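Local coordinates for uncharacterized protein (Silicibacter pomeroyi DSS-3, PDB 2RE3) that is of unknown function but belongs to the DUF1285 family, which has a fold of repeated structural motifs and is possibly involved in signal transduction, at residues Arg44-Gly49 with Arg90-Pro95; Gln110-Thr115 with Tyr161-Leu166; Asp171-Leu176 with Leu185-Glu190. All coordinates share one frame; numbering follows the deposited sequence. Where two conformers were deposited one is given.

Interaction 1: residues Arg44-Gly49 with Arg90-Pro95; sequences RIARDG and RVDDAP
Backbone bonds come first: strands 37-45 and 86-91 run parallel here, R44 beside R90 and I45 beside V91. I45 N donates to R90 O at 3.0 Å, and D92 N returns an almost straight bond to I45 O (3.2 Å, 175° at the hydrogen).

Two salt bridges fasten the ends of the strands and the loops after them. R44 places CG anti to its backbone N and bends at chi3 (70°), which brings NH1 to D92 OD2 at 2.9 Å. That oxygen offers its syn lone pair and sits near the guanidinium plane, with the two flat groups only 17° apart. R47, extended from CG to NE, lies alongside D93 and sets NE 2.9 Å from D93 OD2, while D93 OD1 bonds to Y144 OH. R90 turns one face of its guanidinium to R44 CB; its salt bridge to D42 probably eases the repulsion between the two arginines.

The two strands are the central pair of a mixed six-stranded sheet, ordered 3-2-1-6-5-4, so its first and last strands in chain order lie side by side.

Waters join the two segments near the strand ends. One accepts from D93 N and lies within bonding distance of I45 O and A94 O; another accepts from A94 N and lies near R47 O; a third links R47 N to D92 OD2, giving that oxygen a second hold.

Apolar packing occupies the sheet face opposite R44 and R90: I45 CD1 touches V91 CG2 at 4.0 Å and P95 CB at 4.4 Å.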
loop_
_atom_site.group_PDB
_atom_site.type_symbol
_atom_site.label_atom_id
_atom_site.label_comp_id
_atom_site.label_asym_id
_atom_site.label_seq_id
_atom_site.Cartn_x
_atom_site.Cartn_y
_atom_site.Cartn_z
ATOM N N ARG A 44 11.386 -7.466 -6.094
ATOM C CA ARG A 44 11.094 -7.286 -4.689
ATOM C C ARG A 44 10.724 -5.836 -4.474
ATOM O O ARG A 44 11.478 -4.970 -4.886
ATOM C CB ARG A 44 12.325 -7.605 -3.872
ATOM C CG ARG A 44 12.210 -7.258 -2.412
ATOM C CD ARG A 44 13.327 -7.931 -1.599
ATOM N NE ARG A 44 14.620 -7.334 -1.904
ATOM C CZ ARG A 44 15.089 -6.219 -1.346
ATOM N NH1 ARG A 44 14.398 -5.581 -0.422
ATOM N NH2 ARG A 44 16.277 -5.744 -1.705
ATOM N N ILE A 45 9.565 -5.585 -3.858
ATOM C CA ILE A 45 9.175 -4.257 -3.409
ATOM C C ILE A 45 9.623 -4.088 -1.972
ATOM O O ILE A 45 9.047 -4.688 -1.043
ATOM C CB ILE A 45 7.650 -4.051 -3.471
ATOM C CG1 ILE A 45 7.128 -4.379 -4.887
ATOM C CG2 ILE A 45 7.295 -2.621 -3.072
ATOM C CD1 ILE A 45 5.631 -4.249 -5.059
ATOM N N ALA A 46 10.663 -3.293 -1.773
ATOM C CA ALA A 46 11.160 -3.063 -0.403
ATOM C C ALA A 46 10.118 -2.317 0.436
ATOM O O ALA A 46 9.222 -1.677 -0.093
ATOM C CB ALA A 46 12.494 -2.305 -0.398
ATOM N N ARG A 47 10.274 -2.423 1.746
ATOM C CA ARG A 47 9.449 -1.738 2.747
ATOM C C ARG A 47 9.287 -0.234 2.511
ATOM O O ARG A 47 8.278 0.359 2.901
ATOM C CB ARG A 47 10.098 -1.946 4.119
ATOM C CG ARG A 47 9.209 -1.644 5.277
ATOM C CD ARG A 47 9.674 -2.371 6.565
ATOM N NE ARG A 47 8.603 -2.410 7.566
ATOM C CZ ARG A 47 8.196 -1.362 8.297
ATOM N NH1 ARG A 47 8.778 -0.164 8.162
ATOM N NH2 ARG A 47 7.202 -1.514 9.183
ATOM N N ASP A 48 10.301 0.381 1.909
ATOM C CA ASP A 48 10.270 1.806 1.607
ATOM C C ASP A 48 9.700 2.137 0.226
ATOM O O ASP A 48 9.725 3.297 -0.189
ATOM C CB ASP A 48 11.667 2.431 1.764
ATOM C CG ASP A 48 12.632 2.071 0.630
ATOM O OD1 ASP A 48 12.351 1.186 -0.191
ATOM O OD2 ASP A 48 13.703 2.702 0.567
ATOM N N GLY A 49 9.222 1.137 -0.495
ATOM C CA GLY A 49 8.576 1.385 -1.779
ATOM C C GLY A 49 9.463 1.184 -2.989
ATOM O O GLY A 49 8.984 1.206 -4.114
ATOM N N ARG A 90 8.044 -10.557 -4.849
ATOM C CA ARG A 90 8.298 -10.603 -3.431
ATOM C C ARG A 90 7.942 -9.247 -2.894
ATOM O O ARG A 90 8.342 -8.244 -3.468
ATOM C CB ARG A 90 9.785 -10.843 -3.170
ATOM C CG ARG A 90 10.156 -12.249 -2.733
ATOM C CD ARG A 90 11.668 -12.348 -2.399
ATOM N NE ARG A 90 12.407 -12.283 -3.654
ATOM C CZ ARG A 90 13.584 -11.700 -3.843
ATOM N NH1 ARG A 90 14.230 -11.112 -2.847
ATOM N NH2 ARG A 90 14.113 -11.708 -5.054
ATOM N N VAL A 91 7.217 -9.199 -1.787
ATOM C CA VAL A 91 6.925 -7.921 -1.160
ATOM C C VAL A 91 7.318 -8.034 0.299
ATOM O O VAL A 91 6.824 -8.899 1.009
ATOM C CB VAL A 91 5.445 -7.525 -1.291
ATOM C CG1 VAL A 91 5.213 -6.201 -0.600
ATOM C CG2 VAL A 91 5.023 -7.483 -2.770
ATOM N N ASP A 92 8.234 -7.174 0.726
ATOM C CA ASP A 92 8.814 -7.299 2.035
ATOM C C ASP A 92 7.761 -7.028 3.056
ATOM O O ASP A 92 7.633 -7.778 3.997
ATOM C CB ASP A 92 9.981 -6.333 2.216
ATOM C CG ASP A 92 11.246 -6.837 1.555
ATOM O OD1 ASP A 92 11.257 -8.005 1.112
ATOM O OD2 ASP A 92 12.218 -6.054 1.468
ATOM N N ASP A 93 7.003 -5.959 2.840
ATOM C CA ASP A 93 5.967 -5.534 3.760
ATOM C C ASP A 93 4.665 -5.215 2.993
ATOM O O ASP A 93 3.888 -6.117 2.729
ATOM C CB ASP A 93 6.484 -4.348 4.580
ATOM C CG ASP A 93 5.633 -4.055 5.791
ATOM O OD1 ASP A 93 4.615 -4.727 5.987
ATOM O OD2 ASP A 93 5.995 -3.155 6.565
ATOM N N ALA A 94 4.424 -3.959 2.621
ATOM C CA ALA A 94 3.234 -3.627 1.861
ATOM C C ALA A 94 3.684 -3.302 0.450
ATOM O O ALA A 94 4.831 -2.911 0.243
ATOM C CB ALA A 94 2.499 -2.468 2.487
ATOM N N PRO A 95 2.803 -3.511 -0.540
ATOM C CA PRO A 95 3.136 -3.140 -1.912
ATOM C C PRO A 95 3.291 -1.631 -2.124
ATOM O O PRO A 95 3.892 -1.198 -3.130
ATOM C CB PRO A 95 1.957 -3.685 -2.718
ATOM C CG PRO A 95 0.827 -3.876 -1.722
ATOM C CD PRO A 95 1.480 -4.167 -0.441
HETATM O O HOH W 1 7.319 -3.979 0.938
HETATM O O HOH W 2 6.160 -1.380 2.955
HETATM O O HOH W 3 12.557 -3.599 2.620
#

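Interaction 2: residues Gln110-Thr115 with Tyr161-Leu166; sequences QVLTFT and YRLMDL
L163 packs helix 157-164 against strand 111-116 in the second mixed six-stranded sheet of the chain, a helix-on-sheet packing of leucines and one phenylalanine. Its two methyls divide the work. The L163 and L112 side chains cross obliquely, L163 CD2 meeting L112 CD1 at 3.7 Å, whereas L163 CD1 approaches F114 tip to tip, touching F114 CZ at 3.8 Å. That methyl lies in the plane of the F114 ring and meets its edge. L112 and F114 are two residues apart on the strand, so their side chains reach the same helix residue from successive positions on one face. Three residues on, L166 adds a looser touch, its CD1 standing 4.4 Å from L112 CD2.

Q110 supplies the polar part of the contact. Its chain is extended beyond CG, and NE2 gives a nearly straight bond to L166 O (3.2 Å, 167° at the hydrogen), with acceptor and amide almost coplanar. NE2 also donates to W177 O, so two carbonyls grip the nitrogen and should fix the way the amide is flipped. A water bonded to Q110 OE1 at 2.8 Å reaches L166 O as well, at 3.2 Å. L166 N bonds to L163 O at 2.8 Å, tying the two leucines' backbones together.

Farther out, strand 96-104 backs the interface through V101 against L163 and V103 against L112, Q110 and L166. L176 of strand 173-178 touches both L112 and L163. The strand is tied to the small three-stranded sheet by a hydrogen bond between L112 N and S178 OG.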
loop_
_atom_site.group_PDB
_atom_site.type_symbol
_atom_site.label_atom_id
_atom_site.label_comp_id
_atom_site.label_asym_id
_atom_site.label_seq_id
_atom_site.Cartn_x
_atom_site.Cartn_y
_atom_site.Cartn_z
ATOM N N GLN A 110 -14.262 13.983 10.339
ATOM C CA GLN A 110 -13.064 14.228 9.487
ATOM C C GLN A 110 -12.846 13.120 8.450
ATOM O O GLN A 110 -13.232 11.991 8.667
ATOM C CB GLN A 110 -11.796 14.468 10.328
ATOM C CG GLN A 110 -10.817 13.325 10.400
ATOM C CD GLN A 110 -9.685 13.500 11.444
ATOM O OE1 GLN A 110 -9.186 14.609 11.699
ATOM N NE2 GLN A 110 -9.266 12.381 12.027
ATOM N N VAL A 111 -12.262 13.477 7.314
ATOM C CA VAL A 111 -11.935 12.529 6.252
ATOM C C VAL A 111 -10.436 12.621 5.905
ATOM O O VAL A 111 -9.875 13.706 5.684
ATOM C CB VAL A 111 -12.788 12.780 4.969
ATOM C CG1 VAL A 111 -12.481 11.720 3.903
ATOM C CG2 VAL A 111 -14.273 12.788 5.307
ATOM N N LEU A 112 -9.792 11.473 5.876
ATOM C CA LEU A 112 -8.356 11.392 5.608
ATOM C C LEU A 112 -8.141 10.796 4.219
ATOM O O LEU A 112 -8.508 9.649 3.971
ATOM C CB LEU A 112 -7.640 10.533 6.668
ATOM C CG LEU A 112 -7.759 10.922 8.146
ATOM C CD1 LEU A 112 -7.057 9.883 9.066
ATOM C CD2 LEU A 112 -7.170 12.278 8.364
ATOM N N THR A 113 -7.565 11.589 3.313
ATOM C CA THR A 113 -7.198 11.116 1.980
ATOM C C THR A 113 -5.676 10.945 1.859
ATOM O O THR A 113 -4.890 11.890 2.026
ATOM C CB THR A 113 -7.748 12.019 0.894
ATOM O OG1 THR A 113 -9.169 11.988 0.971
ATOM C CG2 THR A 113 -7.317 11.526 -0.495
ATOM N N PHE A 114 -5.278 9.712 1.577
ATOM C CA PHE A 114 -3.874 9.356 1.467
ATOM C C PHE A 114 -3.456 9.301 0.003
ATOM O O PHE A 114 -4.256 8.938 -0.860
ATOM C CB PHE A 114 -3.650 7.991 2.063
ATOM C CG PHE A 114 -3.769 7.947 3.547
ATOM C CD1 PHE A 114 -4.985 7.757 4.146
ATOM C CD2 PHE A 114 -2.648 8.069 4.345
ATOM C CE1 PHE A 114 -5.086 7.703 5.504
ATOM C CE2 PHE A 114 -2.751 8.000 5.708
ATOM C CZ PHE A 114 -3.974 7.825 6.287
ATOM N N THR A 115 -2.211 9.667 -0.251
ATOM C CA THR A 115 -1.567 9.494 -1.530
ATOM C C THR A 115 -0.365 8.578 -1.311
ATOM O O THR A 115 0.370 8.758 -0.309
ATOM C CB THR A 115 -1.113 10.849 -2.086
ATOM O OG1 THR A 115 -2.278 11.664 -2.273
ATOM C CG2 THR A 115 -0.358 10.701 -3.422
ATOM N N TYR A 161 3.309 10.978 11.732
ATOM C CA TYR A 161 3.397 11.964 12.782
ATOM C C TYR A 161 2.351 13.050 12.603
ATOM O O TYR A 161 1.789 13.531 13.576
ATOM C CB TYR A 161 4.843 12.452 12.937
ATOM C CG TYR A 161 5.642 11.468 13.778
ATOM C CD1 TYR A 161 5.220 11.146 15.074
ATOM C CD2 TYR A 161 6.776 10.831 13.289
ATOM C CE1 TYR A 161 5.909 10.233 15.862
ATOM C CE2 TYR A 161 7.483 9.906 14.086
ATOM C CZ TYR A 161 7.032 9.618 15.371
ATOM O OH TYR A 161 7.671 8.729 16.196
ATOM N N ARG A 162 2.002 13.372 11.369
ATOM C CA ARG A 162 0.878 14.277 11.135
ATOM C C ARG A 162 -0.457 13.664 11.570
ATOM O O ARG A 162 -1.323 14.374 12.038
ATOM C CB ARG A 162 0.815 14.705 9.669
ATOM C CG ARG A 162 2.033 15.535 9.210
ATOM C CD ARG A 162 1.971 15.786 7.700
ATOM N NE ARG A 162 0.706 16.442 7.346
ATOM C CZ ARG A 162 0.189 16.527 6.118
ATOM N NH1 ARG A 162 0.825 16.008 5.067
ATOM N NH2 ARG A 162 -0.984 17.145 5.941
ATOM N N LEU A 163 -0.621 12.355 11.421
ATOM C CA LEU A 163 -1.818 11.668 11.905
ATOM C C LEU A 163 -1.913 11.650 13.444
ATOM O O LEU A 163 -2.982 11.799 13.999
ATOM C CB LEU A 163 -1.888 10.240 11.373
ATOM C CG LEU A 163 -2.218 9.997 9.899
ATOM C CD1 LEU A 163 -2.420 8.491 9.647
ATOM C CD2 LEU A 163 -3.449 10.795 9.454
HETATM N N MSE A 164 -0.803 11.501 14.146
HETATM C CA MSE A 164 -0.859 11.582 15.604
HETATM C C MSE A 164 -1.579 12.844 16.045
HETATM O O MSE A 164 -2.322 12.819 17.010
HETATM C CB MSE A 164 0.537 11.565 16.220
HETATM C CG MSE A 164 1.308 10.274 15.985
HETATM SE SE MSE A 164 0.525 8.808 16.939
HETATM C CE MSE A 164 0.827 9.708 18.690
ATOM N N ASP A 165 -1.365 13.944 15.336
ATOM C CA ASP A 165 -1.954 15.228 15.702
ATOM C C ASP A 165 -3.435 15.351 15.305
ATOM O O ASP A 165 -4.072 16.367 15.578
ATOM C CB ASP A 165 -1.156 16.365 15.049
ATOM C CG ASP A 165 0.270 16.455 15.558
ATOM O OD1 ASP A 165 0.462 16.281 16.766
ATOM O OD2 ASP A 165 1.200 16.717 14.754
ATOM N N LEU A 166 -3.970 14.324 14.651
ATOM C CA LEU A 166 -5.361 14.309 14.227
ATOM C C LEU A 166 -6.072 13.131 14.848
ATOM O O LEU A 166 -7.181 12.787 14.455
ATOM C CB LEU A 166 -5.457 14.260 12.693
ATOM C CG LEU A 166 -4.950 15.549 12.016
ATOM C CD1 LEU A 166 -4.910 15.407 10.506
ATOM C CD2 LEU A 166 -5.804 16.737 12.415
HETATM O O HOH W 4 -9.237 15.282 14.407
#

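Interaction 3: residues Asp171-Leu176 with Leu185-Glu190; sequences DGWFGL and LMTVEE
The indole of W173 carries T187 CG2 over one face, a CH-pi contact 4.0 Å from the centroid of the six-membered ring and offset toward the rim, while M186 N lies in plane at the ring edge. On the neighbouring residue, selenomethionine M186 runs side by side with F174: M186 SE stands 5.4 Å from the F174 ring centroid, an oblique Met-aromatic contact, and M186 CE touches F174 CD2 at 3.7 Å.

These rings sit on a beta hairpin, strands 173-178 and 181-185, whose antiparallel pairing is broken by a classic beta bulge. L185 and M186 both face F174, and F174 O accepts from each, L185 N at 2.9 Å and M186 N at 3.2 Å. F174 N returns a bond to M186 O, nearly along the C=O axis (2.8 Å). The chain turns a corner at M186 and runs into helix 188-192. V188 N still reaches G172 O at 2.9 Å, though from above the carbonyl plane.

An alanine in place of W173 would remove the indole from T187 CG2 and the M186 backbone, and would probably loosen the corner leading into the helix.

T187 is the N-cap of that helix and makes a capping box with E190. T187 OG1, between the backbone N and the carbonyl carbon (chi1 70°), accepts from E190 N; in return, T187 N points to E190 OE1 at 3.0 Å from above the carboxylate plane.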
loop_
_atom_site.group_PDB
_atom_site.type_symbol
_atom_site.label_atom_id
_atom_site.label_comp_id
_atom_site.label_asym_id
_atom_site.label_seq_id
_atom_site.Cartn_x
_atom_site.Cartn_y
_atom_site.Cartn_z
ATOM N N ASP A 171 -13.362 4.846 23.702
ATOM C CA ASP A 171 -13.504 3.575 24.425
ATOM C C ASP A 171 -12.203 2.836 24.584
ATOM O O ASP A 171 -12.122 1.669 24.270
ATOM C CB ASP A 171 -14.577 2.706 23.749
ATOM C CG ASP A 171 -15.892 3.477 23.560
ATOM O OD1 ASP A 171 -16.318 4.157 24.523
ATOM O OD2 ASP A 171 -16.469 3.449 22.456
ATOM N N GLY A 172 -11.184 3.540 25.068
ATOM C CA GLY A 172 -9.943 2.921 25.530
ATOM C C GLY A 172 -8.808 2.939 24.542
ATOM O O GLY A 172 -7.683 2.549 24.878
ATOM N N TRP A 173 -9.099 3.392 23.322
ATOM C CA TRP A 173 -8.156 3.290 22.220
ATOM C C TRP A 173 -7.883 4.662 21.648
ATOM O O TRP A 173 -8.808 5.455 21.472
ATOM C CB TRP A 173 -8.711 2.385 21.094
ATOM C CG TRP A 173 -8.835 0.946 21.482
ATOM C CD1 TRP A 173 -9.904 0.356 22.087
ATOM C CD2 TRP A 173 -7.837 -0.074 21.340
ATOM N NE1 TRP A 173 -9.635 -0.963 22.327
ATOM C CE2 TRP A 173 -8.372 -1.256 21.883
ATOM C CE3 TRP A 173 -6.534 -0.092 20.835
ATOM C CZ2 TRP A 173 -7.652 -2.467 21.915
ATOM C CZ3 TRP A 173 -5.813 -1.293 20.850
ATOM C CH2 TRP A 173 -6.381 -2.468 21.385
ATOM N N PHE A 174 -6.611 4.915 21.333
ATOM C CA PHE A 174 -6.215 6.060 20.545
ATOM C C PHE A 174 -6.270 5.676 19.086
ATOM O O PHE A 174 -5.792 4.631 18.714
ATOM C CB PHE A 174 -4.801 6.486 20.909
ATOM C CG PHE A 174 -4.281 7.581 20.052
ATOM C CD1 PHE A 174 -4.526 8.905 20.379
ATOM C CD2 PHE A 174 -3.582 7.287 18.892
ATOM C CE1 PHE A 174 -4.087 9.924 19.567
ATOM C CE2 PHE A 174 -3.118 8.292 18.085
ATOM C CZ PHE A 174 -3.367 9.632 18.429
ATOM N N GLY A 175 -6.844 6.520 18.250
ATOM C CA GLY A 175 -6.957 6.189 16.825
ATOM C C GLY A 175 -7.420 7.335 15.955
ATOM O O GLY A 175 -7.348 8.521 16.352
ATOM N N LEU A 176 -7.923 6.988 14.772
ATOM C CA LEU A 176 -8.260 7.984 13.735
ATOM C C LEU A 176 -9.694 7.834 13.257
ATOM O O LEU A 176 -10.135 6.733 12.971
ATOM C CB LEU A 176 -7.273 7.881 12.559
ATOM C CG LEU A 176 -5.836 8.311 12.919
ATOM C CD1 LEU A 176 -4.896 7.924 11.839
ATOM C CD2 LEU A 176 -5.775 9.785 13.162
ATOM N N LEU A 185 -5.649 2.429 16.822
ATOM C CA LEU A 185 -4.242 2.356 16.513
ATOM C C LEU A 185 -3.404 1.801 17.675
ATOM O O LEU A 185 -2.368 1.185 17.446
ATOM C CB LEU A 185 -3.730 3.753 16.159
ATOM C CG LEU A 185 -3.936 4.338 14.770
ATOM C CD1 LEU A 185 -3.056 5.587 14.620
ATOM C CD2 LEU A 185 -3.628 3.318 13.687
HETATM N N MSE A 186 -3.810 2.069 18.918
HETATM C CA MSE A 186 -3.072 1.611 20.099
HETATM C C MSE A 186 -3.914 1.935 21.333
HETATM O O MSE A 186 -4.807 2.766 21.273
HETATM C CB MSE A 186 -1.689 2.285 20.164
HETATM C CG MSE A 186 -1.667 3.633 20.919
HETATM SE SE MSE A 186 -0.207 4.865 20.499
HETATM C CE MSE A 186 -0.691 5.071 18.619
ATOM N N THR A 187 -3.622 1.288 22.457
ATOM C CA THR A 187 -4.381 1.509 23.691
ATOM C C THR A 187 -4.047 2.885 24.242
ATOM O O THR A 187 -3.005 3.465 23.917
ATOM C CB THR A 187 -4.088 0.428 24.778
ATOM O OG1 THR A 187 -2.758 0.585 25.299
ATOM C CG2 THR A 187 -4.281 -0.990 24.235
ATOM N N VAL A 188 -4.940 3.416 25.068
ATOM C CA VAL A 188 -4.670 4.668 25.782
ATOM C C VAL A 188 -3.358 4.552 26.565
ATOM O O VAL A 188 -2.484 5.408 26.439
ATOM C CB VAL A 188 -5.870 5.085 26.686
ATOM C CG1 VAL A 188 -5.453 6.096 27.732
ATOM C CG2 VAL A 188 -6.983 5.643 25.817
ATOM N N GLU A 189 -3.261 3.500 27.378
ATOM C CA GLU A 189 -2.029 3.108 28.088
ATOM C C GLU A 189 -0.780 3.319 27.236
ATOM O O GLU A 189 0.203 3.921 27.677
ATOM C CB GLU A 189 -2.142 1.626 28.476
ATOM C CG GLU A 189 -0.830 0.848 28.586
ATOM C CD GLU A 189 -0.112 1.120 29.865
ATOM O OE1 GLU A 189 -0.800 1.214 30.896
ATOM O OE2 GLU A 189 1.129 1.228 29.846
ATOM N N GLU A 190 -0.847 2.799 26.011
ATOM C CA GLU A 190 0.253 2.872 25.042
ATOM C C GLU A 190 0.521 4.323 24.638
ATOM O O GLU A 190 1.671 4.793 24.720
ATOM C CB GLU A 190 -0.022 2.003 23.796
ATOM C CG GLU A 190 0.565 0.558 23.855
ATOM C CD GLU A 190 -0.241 -0.497 23.050
ATOM O OE1 GLU A 190 -1.043 -0.147 22.143
ATOM O OE2 GLU A 190 -0.056 -1.698 23.352
#

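Overall arrangement
From the N terminus the three contacts follow one another in series, none nested or crossed. Interaction 1 closes a loop of 40 residues within the N-terminal sheet. The chain passes from P95 straight into strand 96-104, which opens a second sheet with the same strand order as the first, in keeping with a repeated motif. Interaction 2 closes a 45-residue loop by bringing helix 157-164 back to strand 111-116, about 23 Å from interaction 1 between centres. Interaction 3 closes a short hairpin near the C terminus. Interactions 2 and 3 touch, with M164 at the helix packing against F174 of the hairpin; interaction 1 stands apart from both.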